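Local coordinates for protein JSC1_58120g3 ([Leptolyngbya] sp. JSC-1, PDB 6XHG) that probably acts as a cyanobacterial photoreceptor module, a GAF domain that holds a linear tetrapyrrole (bilin) chromophore in its pocket, at residues I35-I40 / S145-S150; Q85-D90 / K127-V132. All coordinates share one frame; numbering follows the deposited sequence.

In the fold
Interaction 1 (35-40 with 145-150) and interaction 2 (85-90 with 127-132) are two antiparallel pairings in the six-stranded sheet of the GAF domain, with centres about 10 Å apart. The strands on which they adjoin, 139-148 and 128-136, are neighbours both in sequence and in the sheet, so the two contacts meet at backbone bonds such as Ala146 to Ala130. Both are largely buried, and both reach the same bilin. Interaction 1 lies in the middle of the sheet but runs out into a polar end, where Glu36 grips the turn after the strand. Interaction 2 joins the edge strand 87-89 to the sheet with mostly apolar side chains and lays Phe87 against the chromophore.

Interaction 1 of 2, residues I35-I40 / S145-S150; sequences IERVTI and SAFQNS. With BVX (3-[2-[(~{Z})-[5-[(4-ethenyl-3-methyl-5-oxidanylidene-pyrrol-2-ylidene)methyl]-3-(3-hydroxy-3-oxopropyl)-4-methyl-pyrrol-2-ylidene]methyl]-5-[(~{Z})-(3-ethyl-4-methyl-5-oxidanylidene-pyrrol-2-ylidene)methyl]-4-methyl-1~{H}-pyrrol-3-yl]propanoic acid), chain C.
Glu36 and Gln148 lie with their flat ends stacked: the carboxylate and amide planes are 29° apart, although the two chains run at nearly a right angle to each other. Extended beyond CG, Glu36 reaches the turn after the opposite strand, where its OE1 takes the Ser150 N-H at 2.8 Å through the syn lone pair. Asn149 N also bonds to OE1 and the Ser150 hydroxyl to OE2, but both are modelled so short that their lengths are doubtful. Gln148 OE1 returns only a weak bond, accepting from Glu36 N at 3.0 Å. Inward from this polar end, strands 37-43 and 139-148 pair antiparallel in the central sheet of the GAF fold, Phe147 N meeting Arg37 O at 2.8 Å. Arg37, Thr39, Ser145 and Phe147 stand on the chromophore side; Val38 and Ala146 occupy the other, where helix 18-33 packs on Val38 and Ile35 CD1 touches Ala146 CB at 3.6 Å. The Phe147 ring is approached at its edge by Arg37, CD lying 3.9 Å from CD2, and the guanidinium plane is turned 71° from the ring. Arg37 spends its charge elsewhere, in a salt bridge with Glu54 and a bond to Arg61 O. Thr39 OG1 is buried without a polar partner, 3.6 Å from Phe147 CE2. Beside its own backbone N (chi1 -58°), the Ser145 hydroxyl donates to bilin OB at 3.0 Å, while Phe147 turns its CZ edge to that same carbonyl oxygen.

Interaction 2 of 2, residues Q85-D90 / K127-V132; sequences QPFVVD and KSCAVV. With BVX (3-[2-[(~{Z})-[5-[(4-ethenyl-3-methyl-5-oxidanylidene-pyrrol-2-ylidene)methyl]-3-(3-hydroxy-3-oxopropyl)-4-methyl-pyrrol-2-ylidene]methyl]-5-[(~{Z})-(3-ethyl-4-methyl-5-oxidanylidene-pyrrol-2-ylidene)methyl]-4-methyl-1~{H}-pyrrol-3-yl]propanoic acid), chain C.
Phe87 and Val131 face each other as a hydrogen-bonded antiparallel pair, Phe87 N donating a hydrogen bond to Val131 O at 2.9 Å and Val131 N returning the bond to Phe87 O. Two residues on, Val89 and Cys129 repeat the exchange, and between them the non-hydrogen-bonded pair Val88 and Ala130 turns to the opposite side of the sheet, toward helix 157-178. Beyond these bonds the strand 128-136 begins irregularly: Lys127 and Ser128 both face Gln148 in a classic beta bulge. Ser128 OG sits 3.1 Å from Asp90 O and 3.2 Å from Val89 O, while the Asp90 carboxylate is hydrogen-bonded to His154 and Trp155.

Sulfur and hydrocarbon contacts join the side chains. Cys129 SG touches Val89 CB at 3.8 Å and comes to the Phe87 ring obliquely, 5.3 Å from its centroid. On the helix side, Pro86 CB meets Val132 CG1 at 4.0 Å.

Aromatic and chromophore contacts form the third group. With CG anti to the backbone N (chi1 -170°), the Phe87 ring is carried to the propionate arm of the bilin, whose methylene CAA stands over the ring centre, 3.7 Å from CD1; His117, which is itself hydrogen-bonded to the chromophore, has its ring nearly parallel to that of Phe87. A serine in place of Phe87 would probably uncover the CAA methylene and leave the His117 ring without the neighbour it lies along. Val131 adds both methyls, CG2 coming within 3.2 Å of bilin OB. The chemistry implies a division of labour: backbone bonds fix the edge strand, while Phe87 and Val131 meet the tetrapyrrole through apolar surface rather than charge.

Interaction 1 of 2, residues I35-I40 / S145-S150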
loop_
_atom_site.group_PDB
_atom_site.type_symbol
_atom_site.label_atom_id
_atom_site.label_comp_id
_atom_site.label_asym_id
_atom_site.label_seq_id
_atom_site.Cartn_x
_atom_site.Cartn_y
_atom_site.Cartn_z
ATOM N N ILE A 35 -12.975 2.348 -1.902
ATOM C CA ILE A 35 -12.151 3.528 -1.665
ATOM C C ILE A 35 -11.738 4.144 -2.994
ATOM O O ILE A 35 -12.135 3.671 -4.063
ATOM C CB ILE A 35 -10.911 3.193 -0.819
ATOM C CG1 ILE A 35 -10.082 2.104 -1.502
ATOM C CG2 ILE A 35 -11.326 2.753 0.567
ATOM C CD1 ILE A 35 -8.886 1.661 -0.700
ATOM N N GLU A 36 -10.942 5.210 -2.932
ATOM C CA GLU A 36 -10.692 6.049 -4.094
ATOM C C GLU A 36 -9.388 5.742 -4.816
ATOM O O GLU A 36 -9.262 6.102 -5.990
ATOM C CB GLU A 36 -10.727 7.526 -3.690
ATOM C CG GLU A 36 -12.134 7.997 -3.356
ATOM C CD GLU A 36 -12.156 9.219 -2.469
ATOM O OE1 GLU A 36 -11.109 9.539 -1.872
ATOM O OE2 GLU A 36 -13.225 9.859 -2.368
ATOM N N ARG A 37 -8.425 5.077 -4.177
ATOM C CA ARG A 37 -7.241 4.717 -4.945
ATOM C C ARG A 37 -6.544 3.531 -4.301
ATOM O O ARG A 37 -6.471 3.439 -3.079
ATOM C CB ARG A 37 -6.264 5.895 -5.067
ATOM C CG ARG A 37 -5.310 5.771 -6.251
ATOM C CD ARG A 37 -4.104 6.689 -6.117
ATOM N NE ARG A 37 -4.454 8.105 -6.038
ATOM C CZ ARG A 37 -4.714 8.876 -7.089
ATOM N NH1 ARG A 37 -4.687 8.369 -8.314
ATOM N NH2 ARG A 37 -5.014 10.154 -6.913
ATOM N N VAL A 38 -6.066 2.608 -5.132
ATOM C CA VAL A 38 -5.134 1.572 -4.707
ATOM C C VAL A 38 -3.975 1.564 -5.691
ATOM O O VAL A 38 -4.184 1.639 -6.906
ATOM C CB VAL A 38 -5.802 0.183 -4.632
ATOM C CG1 VAL A 38 -4.788 -0.879 -4.231
ATOM C CG2 VAL A 38 -6.952 0.207 -3.647
ATOM N N THR A 39 -2.756 1.503 -5.164
ATOM C CA THR A 39 -1.556 1.583 -5.977
ATOM C C THR A 39 -0.601 0.450 -5.639
ATOM O O THR A 39 -0.551 -0.038 -4.503
ATOM C CB THR A 39 -0.835 2.930 -5.806
ATOM O OG1 THR A 39 -0.422 3.088 -4.444
ATOM C CG2 THR A 39 -1.750 4.070 -6.190
ATOM N N ILE A 40 0.175 0.064 -6.648
ATOM C CA ILE A 40 1.362 -0.767 -6.500
ATOM C C ILE A 40 2.575 0.093 -6.819
ATOM O O ILE A 40 2.623 0.748 -7.868
ATOM C CB ILE A 40 1.303 -2.011 -7.403
ATOM C CG1 ILE A 40 0.169 -2.933 -6.951
ATOM C CG2 ILE A 40 2.625 -2.752 -7.366
ATOM C CD1 ILE A 40 -0.258 -3.931 -8.001
ATOM N N SER A 145 -0.527 0.115 -1.547
ATOM C CA SER A 145 -1.118 1.223 -0.808
ATOM C C SER A 145 -2.601 1.347 -1.114
ATOM O O SER A 145 -3.008 1.314 -2.279
ATOM C CB SER A 145 -0.402 2.537 -1.135
ATOM O OG SER A 145 0.979 2.446 -0.833
ATOM N N ALA A 146 -3.398 1.472 -0.061
ATOM C CA ALA A 146 -4.801 1.853 -0.153
ATOM C C ALA A 146 -4.965 3.292 0.325
ATOM O O ALA A 146 -4.558 3.623 1.444
ATOM C CB ALA A 146 -5.674 0.909 0.671
ATOM N N PHE A 147 -5.553 4.141 -0.518
ATOM C CA PHE A 147 -5.662 5.571 -0.276
ATOM C C PHE A 147 -7.131 5.963 -0.331
ATOM O O PHE A 147 -7.876 5.516 -1.218
ATOM C CB PHE A 147 -4.908 6.413 -1.325
ATOM C CG PHE A 147 -3.412 6.263 -1.302
ATOM C CD1 PHE A 147 -2.705 6.334 -0.115
ATOM C CD2 PHE A 147 -2.708 6.092 -2.483
ATOM C CE1 PHE A 147 -1.326 6.218 -0.105
ATOM C CE2 PHE A 147 -1.330 5.971 -2.477
ATOM C CZ PHE A 147 -0.640 6.038 -1.287
ATOM N N GLN A 148 -7.508 6.879 0.555
ATOM C CA GLN A 148 -8.706 7.688 0.408
ATOM C C GLN A 148 -8.283 9.136 0.211
ATOM O O GLN A 148 -7.402 9.638 0.917
ATOM C CB GLN A 148 -9.604 7.557 1.646
ATOM C CG GLN A 148 -11.035 8.052 1.481
ATOM C CD GLN A 148 -11.896 7.133 0.632
ATOM O OE1 GLN A 148 -11.415 6.473 -0.289
ATOM N NE2 GLN A 148 -13.184 7.087 0.945
ATOM N N ASN A 149 -8.912 9.801 -0.752
ATOM C CA ASN A 149 -8.477 11.120 -1.191
ATOM C C ASN A 149 -9.387 12.250 -0.742
ATOM O O ASN A 149 -8.901 13.353 -0.486
ATOM C CB ASN A 149 -8.365 11.146 -2.719
ATOM C CG ASN A 149 -7.347 10.151 -3.244
ATOM O OD1 ASN A 149 -6.463 9.703 -2.515
ATOM N ND2 ASN A 149 -7.484 9.780 -4.510
ATOM N N SER A 150 -10.694 12.002 -0.638
ATOM C CA SER A 150 -11.652 13.058 -0.337
ATOM C C SER A 150 -11.914 13.249 1.151
ATOM O O SER A 150 -12.487 14.277 1.530
ATOM C CB SER A 150 -12.978 12.775 -1.050
ATOM O OG SER A 150 -13.551 11.561 -0.595
HETATM C CHA BVX C . 8.029 7.841 6.623
HETATM N NA BVX C . 7.108 7.628 4.212
HETATM C C1A BVX C . 7.203 7.223 5.494
HETATM C C2A BVX C . 6.407 6.109 5.640
HETATM C C3A BVX C . 5.836 5.837 4.433
HETATM C C4A BVX C . 6.282 6.798 3.537
HETATM C CMA BVX C . 4.883 4.671 4.190
HETATM C CAA BVX C . 6.229 5.313 6.932
HETATM C CBA BVX C . 7.322 4.240 6.954
HETATM C CGA BVX C . 7.988 4.150 8.329
HETATM O O1A BVX C . 7.542 4.826 9.294
HETATM O O2A BVX C . 8.982 3.394 8.494
HETATM C CHB BVX C . 5.971 6.995 2.041
HETATM N NB BVX C . 3.829 6.011 1.567
HETATM C C1B BVX C . 5.111 6.332 1.280
HETATM C C2B BVX C . 5.379 5.882 0.007
HETATM C C3B BVX C . 4.276 5.279 -0.474
HETATM C C4B BVX C . 3.306 5.351 0.499
HETATM C CMB BVX C . 6.697 6.039 -0.742
HETATM O OB BVX C . 2.202 4.922 0.427
HETATM C CAB BVX C . 4.155 4.629 -1.854
HETATM C CBB BVX C . 2.994 4.551 -2.468
HETATM N NC BVX C . 8.959 12.003 3.219
HETATM C C1C BVX C . 9.069 12.719 2.065
HETATM C C2C BVX C . 9.676 13.913 2.364
HETATM C C3C BVX C . 9.932 13.931 3.684
HETATM C C4C BVX C . 9.491 12.741 4.220
HETATM C CMC BVX C . 10.002 15.030 1.373
HETATM O OC BVX C . 8.711 12.384 0.987
HETATM C CAC BVX C . 10.601 15.081 4.442
HETATM C CBC BVX C . 12.040 14.788 4.860
HETATM C CHD BVX C . 9.586 12.436 5.503
HETATM N ND BVX C . 8.627 9.984 5.651
HETATM C C1D BVX C . 9.237 11.096 6.170
HETATM C C2D BVX C . 9.515 10.853 7.491
HETATM C C3D BVX C . 9.094 9.610 7.791
HETATM C C4D BVX C . 8.542 9.062 6.655
HETATM C CMD BVX C . 10.197 11.831 8.447
HETATM C CAD BVX C . 9.213 8.938 9.160
HETATM C CBD BVX C . 7.841 8.779 9.821
HETATM C CGD BVX C . 7.134 10.129 9.907
HETATM O O1D BVX C . 7.708 11.114 10.434
HETATM O O2D BVX C . 5.969 10.251 9.456
HETATM O O HOH W 1 -3.995 9.661 -4.205
#

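Interaction 2 of 2, residues Q85-D90 / K127-V132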
loop_
_atom_site.group_PDB
_atom_site.type_symbol
_atom_site.label_atom_id
_atom_site.label_comp_id
_atom_site.label_asym_id
_atom_site.label_seq_id
_atom_site.Cartn_x
_atom_site.Cartn_y
_atom_site.Cartn_z
ATOM N N GLN A 85 6.105 -4.382 8.772
ATOM C CA GLN A 85 5.103 -3.655 9.533
ATOM C C GLN A 85 4.290 -2.767 8.596
ATOM O O GLN A 85 4.851 -2.145 7.688
ATOM C CB GLN A 85 5.756 -2.802 10.615
ATOM C CG GLN A 85 6.449 -3.619 11.696
ATOM C CD GLN A 85 6.519 -2.890 13.021
ATOM O OE1 GLN A 85 5.540 -2.288 13.466
ATOM N NE2 GLN A 85 7.681 -2.934 13.656
ATOM N N PRO A 86 2.978 -2.697 8.776
ATOM C CA PRO A 86 2.166 -1.799 7.956
ATOM C C PRO A 86 2.248 -0.367 8.464
ATOM O O PRO A 86 2.725 -0.088 9.566
ATOM C CB PRO A 86 0.753 -2.366 8.118
ATOM C CG PRO A 86 0.757 -2.902 9.507
ATOM C CD PRO A 86 2.155 -3.447 9.743
ATOM N N PHE A 87 1.772 0.547 7.623
ATOM C CA PHE A 87 1.626 1.950 7.980
ATOM C C PHE A 87 0.168 2.322 7.780
ATOM O O PHE A 87 -0.332 2.302 6.651
ATOM C CB PHE A 87 2.537 2.831 7.121
ATOM C CG PHE A 87 2.618 4.261 7.578
ATOM C CD1 PHE A 87 3.143 4.581 8.820
ATOM C CD2 PHE A 87 2.177 5.286 6.757
ATOM C CE1 PHE A 87 3.221 5.899 9.236
ATOM C CE2 PHE A 87 2.256 6.607 7.165
ATOM C CZ PHE A 87 2.777 6.913 8.407
ATOM N N VAL A 88 -0.505 2.665 8.873
ATOM C CA VAL A 88 -1.960 2.758 8.911
ATOM C C VAL A 88 -2.314 4.133 9.449
ATOM O O VAL A 88 -2.047 4.429 10.619
ATOM C CB VAL A 88 -2.592 1.655 9.768
ATOM C CG1 VAL A 88 -4.097 1.743 9.701
ATOM C CG2 VAL A 88 -2.118 0.285 9.301
ATOM N N VAL A 89 -2.909 4.971 8.609
ATOM C CA VAL A 89 -3.194 6.358 8.949
ATOM C C VAL A 89 -4.627 6.648 8.521
ATOM O O VAL A 89 -4.907 6.806 7.325
ATOM C CB VAL A 89 -2.214 7.335 8.292
ATOM C CG1 VAL A 89 -2.560 8.761 8.677
ATOM C CG2 VAL A 89 -0.787 7.010 8.708
ATOM N N ASP A 90 -5.543 6.684 9.494
ATOM C CA ASP A 90 -6.928 7.040 9.203
ATOM C C ASP A 90 -7.012 8.442 8.612
ATOM O O ASP A 90 -7.772 8.686 7.669
ATOM C CB ASP A 90 -7.770 6.951 10.475
ATOM C CG ASP A 90 -7.981 5.529 10.938
ATOM O OD1 ASP A 90 -7.366 4.615 10.351
ATOM O OD2 ASP A 90 -8.766 5.325 11.886
ATOM N N LYS A 127 -5.579 11.721 1.739
ATOM C CA LYS A 127 -6.049 12.119 3.057
ATOM C C LYS A 127 -6.071 10.968 4.055
ATOM O O LYS A 127 -6.327 11.204 5.242
ATOM C CB LYS A 127 -7.456 12.731 2.958
ATOM C CG LYS A 127 -7.459 14.163 2.446
ATOM C CD LYS A 127 -8.829 14.802 2.542
ATOM C CE LYS A 127 -8.791 16.218 2.000
ATOM N NZ LYS A 127 -7.802 17.049 2.743
ATOM N N SER A 128 -5.808 9.743 3.610
ATOM C CA SER A 128 -5.890 8.544 4.429
ATOM C C SER A 128 -5.118 7.460 3.696
ATOM O O SER A 128 -5.241 7.344 2.474
ATOM C CB SER A 128 -7.343 8.116 4.662
ATOM O OG SER A 128 -7.403 6.837 5.269
ATOM N N CYS A 129 -4.327 6.671 4.424
ATOM C CA CYS A 129 -3.539 5.664 3.725
ATOM C C CYS A 129 -3.306 4.422 4.572
ATOM O O CYS A 129 -2.987 4.513 5.762
ATOM C CB CYS A 129 -2.179 6.236 3.302
ATOM S SG CYS A 129 -1.200 6.934 4.665
ATOM N N ALA A 130 -3.420 3.261 3.931
ATOM C CA ALA A 130 -2.987 1.991 4.496
ATOM C C ALA A 130 -1.977 1.377 3.538
ATOM O O ALA A 130 -2.311 1.086 2.384
ATOM C CB ALA A 130 -4.171 1.050 4.726
ATOM N N VAL A 131 -0.753 1.168 4.018
ATOM C CA VAL A 131 0.393 0.850 3.171
ATOM C C VAL A 131 1.067 -0.392 3.731
ATOM O O VAL A 131 1.383 -0.442 4.926
ATOM C CB VAL A 131 1.399 2.015 3.091
ATOM C CG1 VAL A 131 2.451 1.737 2.026
ATOM C CG2 VAL A 131 0.684 3.324 2.803
ATOM N N VAL A 132 1.297 -1.390 2.874
ATOM C CA VAL A 132 1.900 -2.646 3.299
ATOM C C VAL A 132 2.987 -3.041 2.309
ATOM O O VAL A 132 2.992 -2.626 1.147
ATOM C CB VAL A 132 0.868 -3.787 3.436
ATOM C CG1 VAL A 132 -0.239 -3.405 4.399
ATOM C CG2 VAL A 132 0.299 -4.151 2.072
HETATM C CHA BVX C . 8.029 7.841 6.623
HETATM N NA BVX C . 7.108 7.628 4.212
HETATM C C1A BVX C . 7.203 7.223 5.494
HETATM C C2A BVX C . 6.407 6.109 5.640
HETATM C C3A BVX C . 5.836 5.837 4.433
HETATM C C4A BVX C . 6.282 6.798 3.537
HETATM C CMA BVX C . 4.883 4.671 4.190
HETATM C CAA BVX C . 6.229 5.313 6.932
HETATM C CBA BVX C . 7.322 4.240 6.954
HETATM C CGA BVX C . 7.988 4.150 8.329
HETATM O O1A BVX C . 7.542 4.826 9.294
HETATM O O2A BVX C . 8.982 3.394 8.494
HETATM C CHB BVX C . 5.971 6.995 2.041
HETATM N NB BVX C . 3.829 6.011 1.567
HETATM C C1B BVX C . 5.111 6.332 1.280
HETATM C C2B BVX C . 5.379 5.882 0.007
HETATM C C3B BVX C . 4.276 5.279 -0.474
HETATM C C4B BVX C . 3.306 5.351 0.499
HETATM C CMB BVX C . 6.697 6.039 -0.742
HETATM O OB BVX C . 2.202 4.922 0.427
HETATM C CAB BVX C . 4.155 4.629 -1.854
HETATM C CBB BVX C . 2.994 4.551 -2.468
HETATM N NC BVX C . 8.959 12.003 3.219
HETATM C C1C BVX C . 9.069 12.719 2.065
HETATM C C2C BVX C . 9.676 13.913 2.364
HETATM C C3C BVX C . 9.932 13.931 3.684
HETATM C C4C BVX C . 9.491 12.741 4.220
HETATM C CMC BVX C . 10.002 15.030 1.373
HETATM O OC BVX C . 8.711 12.384 0.987
HETATM C CAC BVX C . 10.601 15.081 4.442
HETATM C CBC BVX C . 12.040 14.788 4.860
HETATM C CHD BVX C . 9.586 12.436 5.503
HETATM N ND BVX C . 8.627 9.984 5.651
HETATM C C1D BVX C . 9.237 11.096 6.170
HETATM C C2D BVX C . 9.515 10.853 7.491
HETATM C C3D BVX C . 9.094 9.610 7.791
HETATM C C4D BVX C . 8.542 9.062 6.655
HETATM C CMD BVX C . 10.197 11.831 8.447
HETATM C CAD BVX C . 9.213 8.938 9.160
HETATM C CBD BVX C . 7.841 8.779 9.821
HETATM C CGD BVX C . 7.134 10.129 9.907
HETATM O O1D BVX C . 7.708 11.114 10.434
HETATM O O2D BVX C . 5.969 10.251 9.456
#